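Local coordinates for L-threonine-O-3-phosphate decarboxylase (Porphyromonas gingivalis, PDB 3FKD), which probably binds pyridoxal 5'-phosphate and decarboxylates L-threonine O-3-phosphate, as a member of the class I and II aminotransferase family, at residues Asp259-Leu264 with Val270-Ser275. Residues are numbered along the deposited sequence; the frame is centred on the assembly and turned at random.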
loop_
_atom_site.group_PDB
_atom_site.type_symbol
_atom_site.label_atom_id
_atom_site.label_comp_id
_atom_site.label_asym_id
_atom_site.label_seq_id
_atom_site.Cartn_x
_atom_site.Cartn_y
_atom_site.Cartn_z
ATOM N N ASP A 259 -16.266 29.805 17.060
ATOM C CA ASP A 259 -17.628 29.747 17.616
ATOM C C ASP A 259 -17.914 28.408 18.298
ATOM O O ASP A 259 -18.763 28.329 19.182
ATOM C CB ASP A 259 -18.734 29.973 16.584
ATOM C CG ASP A 259 -18.512 31.188 15.709
ATOM O OD1 ASP A 259 -17.681 32.063 16.039
ATOM O OD2 ASP A 259 -19.195 31.243 14.658
ATOM N N PHE A 260 -17.222 27.349 17.875
ATOM C CA PHE A 260 -17.406 26.042 18.494
ATOM C C PHE A 260 -16.695 25.972 19.850
ATOM O O PHE A 260 -17.286 25.523 20.830
ATOM C CB PHE A 260 -16.914 24.949 17.552
ATOM C CG PHE A 260 -17.389 23.550 17.901
ATOM C CD1 PHE A 260 -18.421 23.341 18.787
ATOM C CD2 PHE A 260 -16.828 22.450 17.272
ATOM C CE1 PHE A 260 -18.861 22.070 19.072
ATOM C CE2 PHE A 260 -17.280 21.195 17.560
ATOM C CZ PHE A 260 -18.291 21.006 18.476
ATOM N N ILE A 261 -15.447 26.443 19.903
ATOM C CA ILE A 261 -14.644 26.382 21.119
ATOM C C ILE A 261 -15.162 27.278 22.245
ATOM O O ILE A 261 -15.106 26.914 23.420
ATOM C CB ILE A 261 -13.157 26.666 20.830
ATOM C CG1 ILE A 261 -12.572 25.520 19.953
ATOM C CG2 ILE A 261 -12.394 26.781 22.139
ATOM C CD1 ILE A 261 -11.113 25.693 19.528
ATOM N N THR A 262 -15.677 28.440 21.864
ATOM C CA THR A 262 -16.294 29.397 22.761
ATOM C C THR A 262 -17.495 28.788 23.458
ATOM O O THR A 262 -17.625 28.842 24.697
ATOM C CB THR A 262 -16.793 30.612 21.966
ATOM O OG1 THR A 262 -15.681 31.276 21.341
ATOM C CG2 THR A 262 -17.552 31.562 22.872
ATOM N N ALA A 263 -18.407 28.244 22.671
ATOM C CA ALA A 263 -19.543 27.563 23.251
ATOM C C ALA A 263 -19.068 26.418 24.141
ATOM O O ALA A 263 -19.561 26.284 25.261
ATOM C CB ALA A 263 -20.490 27.072 22.193
ATOM N N LEU A 264 -18.101 25.611 23.685
ATOM C CA LEU A 264 -17.644 24.531 24.528
ATOM C C LEU A 264 -17.082 24.970 25.904
ATOM O O LEU A 264 -17.343 24.312 26.921
ATOM C CB LEU A 264 -16.667 23.604 23.802
ATOM C CG LEU A 264 -17.319 22.656 22.776
ATOM C CD1 LEU A 264 -16.283 21.989 21.930
ATOM C CD2 LEU A 264 -18.244 21.630 23.378
ATOM N N VAL A 270 -16.155 20.893 31.370
ATOM C CA VAL A 270 -15.268 20.655 30.249
ATOM C C VAL A 270 -14.377 21.834 29.911
ATOM O O VAL A 270 -14.798 22.985 29.927
ATOM C CB VAL A 270 -15.994 20.193 28.966
ATOM C CG1 VAL A 270 -16.934 19.079 29.273
ATOM C CG2 VAL A 270 -16.711 21.358 28.271
ATOM N N GLU A 271 -13.147 21.501 29.556
ATOM C CA GLU A 271 -12.122 22.458 29.220
ATOM C C GLU A 271 -11.579 22.161 27.799
ATOM O O GLU A 271 -11.202 21.028 27.502
ATOM C CB GLU A 271 -11.021 22.331 30.273
ATOM C CG GLU A 271 -9.660 22.852 29.854
ATOM C CD GLU A 271 -8.657 22.863 31.015
ATOM O OE1 GLU A 271 -8.262 21.762 31.505
ATOM O OE2 GLU A 271 -8.258 23.984 31.421
ATOM N N VAL A 272 -11.543 23.156 26.921
ATOM C CA VAL A 272 -10.963 22.932 25.599
ATOM C C VAL A 272 -9.529 23.442 25.467
ATOM O O VAL A 272 -9.280 24.651 25.576
ATOM C CB VAL A 272 -11.839 23.502 24.451
ATOM C CG1 VAL A 272 -11.041 23.670 23.185
ATOM C CG2 VAL A 272 -13.008 22.582 24.178
ATOM N N HIS A 273 -8.591 22.524 25.226
ATOM C CA HIS A 273 -7.188 22.899 25.012
ATOM C C HIS A 273 -7.040 23.828 23.798
ATOM O O HIS A 273 -7.522 23.500 22.710
ATOM C CB HIS A 273 -6.315 21.655 24.852
ATOM C CG HIS A 273 -4.846 21.953 24.843
ATOM N ND1 HIS A 273 -4.226 22.620 23.806
ATOM C CD2 HIS A 273 -3.874 21.688 25.752
ATOM C CE1 HIS A 273 -2.938 22.751 24.076
ATOM N NE2 HIS A 273 -2.698 22.195 25.250
ATOM N N PRO A 274 -6.391 24.996 23.965
ATOM C CA PRO A 274 -6.221 25.910 22.825
ATOM C C PRO A 274 -5.696 25.231 21.568
ATOM O O PRO A 274 -4.864 24.329 21.670
ATOM C CB PRO A 274 -5.195 26.921 23.350
ATOM C CG PRO A 274 -5.583 27.053 24.793
ATOM C CD PRO A 274 -5.928 25.615 25.219
ATOM N N SER A 275 -6.160 25.680 20.398
ATOM C CA SER A 275 -5.751 25.034 19.165
ATOM C C SER A 275 -5.452 25.982 18.025
ATOM O O SER A 275 -6.157 26.928 17.839
ATOM C CB SER A 275 -6.845 24.070 18.713
ATOM O OG SER A 275 -6.391 23.325 17.598
#
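Ile261 and Leu264 of the helix pack on Val272 of strand 270-272, which runs back roughly antiparallel to the helix, their short axes 150° apart and 8.5 Å at closest approach. Val272 divides its fork between them. Its CG1, anti to the backbone N (chi1 161°), meets Ile261 CG2 at 3.6 Å, the two side chains crossing at about a right angle; its CG2 lies 3.8 Å from Leu264 CB and also touches CD1 of that leucine. A beta-branched valine suits this place, offering two methyls close to the strand, while Ile261 and Leu264, three residues apart on the same side of the helix, bring branched apolar groups suited to a largely buried interface. Two residues earlier, Val270 CG2 rests in van der Waals contact 3.3 Å from Leu264 O. Glu271, between the valines, points away, as strand alternation requires. Asn265, near the helix end, accepts a hydrogen bond from Val272 N through OD1, tying helix to strand. Leu264 also places CD1 over one face of the Phe260 ring, toward its rim, and reaches Ile332 and Leu335 of helix 325-339. Strand 270-272 pairs with strand 279-284. This is a helix-loop-strand unit, its helix packed on the sheet of the small domain, as in fold-type I pyridoxal phosphate enzymes.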